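Local coordinates for protein N-acetylglucosamine 2-epimerase (Xylella fastidiosa, PDB 3GT5) that probably interconverts sugar isomers, as an N-acylglucosamine 2-epimerase-like isomerase, at residues Ala20-Arg25 and Ala372-Tyr377; Val58-Met63 and His378-Cys383. All coordinates share one frame; numbering follows the deposited sequence.

Interaction 1 of 2, residues Ala20-Arg25 and Ala372-Tyr377; sequences AFYHPR and AGKTDY
Y22 sits at the end of helix 8-22 and reaches the loop before helix 377-387 with its phenol. Its OH donates to D376 OD2 at 2.6 Å. The bond uses the anti lone pair of that oxygen, and OD2 lies near the ring plane, at the edge. Ring and carboxylate planes are turned 55° apart. K374 approaches the same oxygen from the syn side. Its NZ is 2.7 Å from D376 OD2, a salt bridge, and stands 28° out of the carboxylate plane. The lysine chain is extended and bends only at its last torsion (chi4 -59°), which turns NZ to the aspartate. S370 binds both Y22 OH and K374 NZ.

This end is buried and close. Y22 CE1 lies 3.3 Å from T375 O, which meets the ring obliquely. F21 CD2 sits over the centre of one Y22 ring face, 3.6 Å above it. The other end of 20-25 is loose. A20, P24 and R25 are exposed and do not touch 372-377. R25 folds back, with NH1 donating to F21 O at 2.7 Å.

D376 is the N-cap residue of helix 377-387 but makes no side-chain capping bond. The contact ties helix 8-22 to the start of this last (alpha/alpha)6-barrel helix. D376 OD1 is also held, by T379 OG1 and W354 N. Both carboxylate oxygens are gripped, fixing the group's rotation and pairing its buried charge.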
# COMPACT_ATOMS: atom_id res chain seq x y z
N ALA A 20 -6.70 7.16 -16.96
CA ALA A 20 -7.25 6.89 -18.28
C ALA A 20 -7.23 5.40 -18.62
O ALA A 20 -8.09 4.94 -19.35
CB ALA A 20 -6.55 7.76 -19.37
N PHE A 21 -6.29 4.63 -18.07
CA PHE A 21 -6.30 3.17 -18.25
C PHE A 21 -7.54 2.53 -17.59
O PHE A 21 -8.25 1.68 -18.18
CB PHE A 21 -5.02 2.52 -17.65
CG PHE A 21 -5.03 1.04 -17.69
CD1 PHE A 21 -4.72 0.38 -18.86
CD2 PHE A 21 -5.42 0.29 -16.60
CE1 PHE A 21 -4.74 -0.98 -18.91
CE2 PHE A 21 -5.45 -1.09 -16.67
CZ PHE A 21 -5.10 -1.71 -17.82
N TYR A 22 -7.81 2.91 -16.34
CA TYR A 22 -8.84 2.23 -15.54
C TYR A 22 -10.25 2.81 -15.78
O TYR A 22 -11.22 2.11 -15.67
CB TYR A 22 -8.53 2.39 -14.05
CG TYR A 22 -7.40 1.53 -13.59
CD1 TYR A 22 -6.14 2.09 -13.34
CD2 TYR A 22 -7.56 0.14 -13.43
CE1 TYR A 22 -5.05 1.31 -12.96
CE2 TYR A 22 -6.46 -0.66 -12.98
CZ TYR A 22 -5.24 -0.07 -12.77
OH TYR A 22 -4.17 -0.82 -12.35
N HIS A 23 -10.31 4.11 -16.03
CA HIS A 23 -11.59 4.80 -16.09
C HIS A 23 -12.04 4.99 -17.55
O HIS A 23 -11.25 5.49 -18.35
CB HIS A 23 -11.51 6.17 -15.41
CG HIS A 23 -12.85 6.83 -15.30
ND1 HIS A 23 -13.82 6.35 -14.46
CD2 HIS A 23 -13.41 7.85 -16.00
CE1 HIS A 23 -14.93 7.06 -14.62
NE2 HIS A 23 -14.70 7.97 -15.56
N PRO A 24 -13.29 4.60 -17.89
CA PRO A 24 -14.34 4.05 -17.02
C PRO A 24 -14.49 2.51 -17.08
O PRO A 24 -15.44 1.95 -16.52
CB PRO A 24 -15.58 4.73 -17.58
CG PRO A 24 -15.34 4.62 -19.08
CD PRO A 24 -13.83 4.96 -19.22
N ARG A 25 -13.54 1.82 -17.70
CA ARG A 25 -13.68 0.39 -17.93
C ARG A 25 -13.71 -0.48 -16.66
O ARG A 25 -14.27 -1.58 -16.69
CB ARG A 25 -12.58 -0.11 -18.87
CG ARG A 25 -12.81 0.33 -20.30
CD ARG A 25 -11.66 -0.03 -21.22
NE ARG A 25 -10.37 0.45 -20.68
CZ ARG A 25 -9.20 0.26 -21.28
NH1 ARG A 25 -8.07 0.72 -20.72
NH2 ARG A 25 -9.16 -0.37 -22.44
N ALA A 372 -6.15 -9.08 -9.28
CA ALA A 372 -6.76 -8.71 -8.01
C ALA A 372 -5.69 -8.29 -7.04
O ALA A 372 -4.64 -8.93 -6.92
CB ALA A 372 -7.54 -9.88 -7.45
N GLY A 373 -5.95 -7.16 -6.36
CA GLY A 373 -4.96 -6.55 -5.47
C GLY A 373 -4.29 -5.32 -6.09
O GLY A 373 -3.92 -4.37 -5.38
N LYS A 374 -4.12 -5.30 -7.41
CA LYS A 374 -3.42 -4.16 -8.06
C LYS A 374 -4.39 -3.22 -8.72
O LYS A 374 -5.17 -3.63 -9.57
CB LYS A 374 -2.40 -4.64 -9.09
CG LYS A 374 -1.82 -3.56 -9.95
CD LYS A 374 -0.51 -4.02 -10.64
CE LYS A 374 0.15 -2.97 -11.49
NZ LYS A 374 -0.71 -2.46 -12.60
N THR A 375 -4.35 -1.95 -8.31
CA THR A 375 -5.16 -0.92 -8.90
C THR A 375 -4.31 0.26 -9.27
O THR A 375 -4.84 1.29 -9.66
CB THR A 375 -6.31 -0.45 -7.96
OG1 THR A 375 -5.75 0.35 -6.92
CG2 THR A 375 -7.04 -1.63 -7.41
N ASP A 376 -2.99 0.12 -9.19
CA ASP A 376 -2.06 1.26 -9.24
C ASP A 376 -2.29 2.32 -8.14
O ASP A 376 -1.90 3.49 -8.26
CB ASP A 376 -2.03 1.88 -10.67
CG ASP A 376 -1.22 1.02 -11.64
OD1 ASP A 376 -0.03 1.33 -11.86
OD2 ASP A 376 -1.76 0.02 -12.13
N TYR A 377 -2.94 1.91 -7.06
CA TYR A 377 -2.92 2.63 -5.79
C TYR A 377 -1.48 2.95 -5.38
O TYR A 377 -1.18 4.07 -4.98
CB TYR A 377 -3.72 1.85 -4.69
CG TYR A 377 -3.02 1.80 -3.32
CD1 TYR A 377 -3.26 2.76 -2.33
CD2 TYR A 377 -2.15 0.80 -3.04
CE1 TYR A 377 -2.63 2.68 -1.07
CE2 TYR A 377 -1.52 0.69 -1.83
CZ TYR A 377 -1.74 1.63 -0.85
OH TYR A 377 -1.05 1.45 0.32

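Interaction 2 of 2, residues Val58-Met63 and His378-Cys383; sequences VFNYAM and HTMGAC
M380 meets N60 where helix 377-387 packs on helix 51-68. Their CA atoms are the nearest pair across the two segments, 7.4 Å apart. The CB of M380 points toward helix 51-68. CG stands beside the backbone N (chi1 -72°), and the chain runs on extended to SD. CB, CG and SD make no close approach to 58-63. The last torsion (chi3 -71°) bends the chain, and only the terminal methyl touches. CE lies over the flat face of the N60 carboxamide. It is 3.5 Å from N60 ND2 and 3.6 Å from N60 OD1, with N60 CG in between at a similar range. The two side chains cross at about a right angle. The methyl covers the amide without bonding to it. N60 ND2 has its polar partner in T375 O, in the loop before helix 377-387. M380 also rests on T18 and M19 of helix 8-22.

F59 forms the second touch. The ring presents its edge to the backbone of G381, with F59 CE2 4.0 Å from G381 CA. G381 has no side chain, so the ring can come close to the helix itself. M63 CG lies over the centre of one F59 ring face, 3.6 Å above the plane.

Across the segments the contact is van der Waals, with no hydrogen bond. It joins the first and last inner helices of the chain. This closure is typical of the (alpha/alpha)6 barrel of the N-acylglucosamine 2-epimerase family.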
# COMPACT_ATOMS: atom_id res chain seq x y z
N VAL A 58 -11.44 2.69 -4.40
CA VAL A 58 -12.00 3.88 -3.72
C VAL A 58 -10.92 4.92 -3.48
O VAL A 58 -11.12 6.10 -3.73
CB VAL A 58 -12.65 3.49 -2.39
CG1 VAL A 58 -13.00 4.72 -1.51
CG2 VAL A 58 -13.87 2.66 -2.63
N PHE A 59 -9.74 4.51 -3.01
CA PHE A 59 -8.59 5.42 -2.88
C PHE A 59 -8.25 6.09 -4.23
O PHE A 59 -8.09 7.31 -4.27
CB PHE A 59 -7.37 4.67 -2.27
CG PHE A 59 -6.09 5.43 -2.29
CD1 PHE A 59 -5.65 6.07 -1.15
CD2 PHE A 59 -5.29 5.45 -3.43
CE1 PHE A 59 -4.44 6.76 -1.14
CE2 PHE A 59 -4.06 6.17 -3.44
CZ PHE A 59 -3.65 6.80 -2.27
N ASN A 60 -8.09 5.30 -5.30
CA ASN A 60 -7.72 5.76 -6.66
C ASN A 60 -8.62 6.95 -6.99
O ASN A 60 -8.17 8.03 -7.38
CB ASN A 60 -8.05 4.73 -7.74
CG ASN A 60 -7.04 3.60 -7.92
OD1 ASN A 60 -6.14 3.39 -7.10
ND2 ASN A 60 -7.18 2.86 -9.07
N TYR A 61 -9.91 6.72 -6.85
CA TYR A 61 -10.85 7.72 -7.36
C TYR A 61 -10.97 8.90 -6.41
O TYR A 61 -11.13 10.05 -6.87
CB TYR A 61 -12.19 7.07 -7.59
CG TYR A 61 -12.37 6.35 -8.92
CD1 TYR A 61 -12.54 7.07 -10.09
CD2 TYR A 61 -12.43 4.96 -8.99
CE1 TYR A 61 -12.71 6.45 -11.29
CE2 TYR A 61 -12.63 4.31 -10.19
CZ TYR A 61 -12.76 5.08 -11.35
OH TYR A 61 -13.01 4.49 -12.58
N ALA A 62 -10.91 8.65 -5.10
CA ALA A 62 -10.93 9.76 -4.12
C ALA A 62 -9.76 10.69 -4.27
O ALA A 62 -9.96 11.88 -4.32
CB ALA A 62 -11.02 9.26 -2.69
N MET A 63 -8.53 10.16 -4.38
CA MET A 63 -7.36 11.00 -4.50
C MET A 63 -7.38 11.74 -5.87
O MET A 63 -7.01 12.91 -5.95
CB MET A 63 -6.10 10.16 -4.29
CG MET A 63 -6.02 9.54 -2.88
SD MET A 63 -5.95 10.72 -1.47
CE MET A 63 -4.36 11.39 -1.85
N HIS A 378 -0.54 2.01 -5.54
CA HIS A 378 0.82 2.28 -5.14
C HIS A 378 1.49 3.32 -6.04
O HIS A 378 2.27 4.15 -5.53
CB HIS A 378 1.73 1.05 -5.19
CG HIS A 378 1.56 0.09 -4.07
ND1 HIS A 378 2.08 0.31 -2.81
CD2 HIS A 378 0.96 -1.13 -4.02
CE1 HIS A 378 1.84 -0.74 -2.05
NE2 HIS A 378 1.15 -1.62 -2.76
N THR A 379 1.23 3.29 -7.36
CA THR A 379 1.96 4.18 -8.25
C THR A 379 1.36 5.59 -8.26
O THR A 379 2.07 6.60 -8.14
CB THR A 379 2.05 3.58 -9.65
OG1 THR A 379 0.73 3.43 -10.19
CG2 THR A 379 2.69 2.22 -9.54
N MET A 380 0.06 5.68 -8.41
CA MET A 380 -0.64 6.96 -8.27
C MET A 380 -0.51 7.54 -6.87
O MET A 380 -0.28 8.74 -6.72
CB MET A 380 -2.12 6.83 -8.64
CG MET A 380 -2.41 6.66 -10.17
SD MET A 380 -4.19 6.67 -10.68
CE MET A 380 -4.67 5.05 -9.99
N GLY A 381 -0.60 6.70 -5.86
CA GLY A 381 -0.36 7.12 -4.47
C GLY A 381 1.02 7.74 -4.21
O GLY A 381 1.14 8.72 -3.47
N ALA A 382 2.06 7.14 -4.78
CA ALA A 382 3.37 7.70 -4.73
C ALA A 382 3.41 9.09 -5.36
O ALA A 382 4.04 10.01 -4.82
CB ALA A 382 4.40 6.76 -5.41
N CYS A 383 2.76 9.26 -6.50
CA CYS A 383 2.73 10.55 -7.19
C CYS A 383 1.95 11.59 -6.37
O CYS A 383 2.38 12.74 -6.24
CB CYS A 383 2.12 10.43 -8.58
SG CYS A 383 3.22 9.49 -9.68

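In the fold
The centres of interactions 1 and 2 are 10 Å apart, and their segments alternate along the chain. The two contacts touch directly. T375 O is 2.9 Å from N60 ND2. H23 ND1 is 2.8 Å from Y61 OH, a probable hydrogen bond. Y377 CD1 also packs on F59 CD2 at 3.5 Å. The 372-377 loop leads straight into helix 377-387, so interaction 1, through the bonds of K374 and D376, probably fixes the loop from which that helix starts. Interaction 2 lies nearer the chain centre, about 10 Å from it against about 14 Å. Enzymes of this fold usually bind sugar at the barrel centre, so interaction 2 is probably the one closer to the pocket.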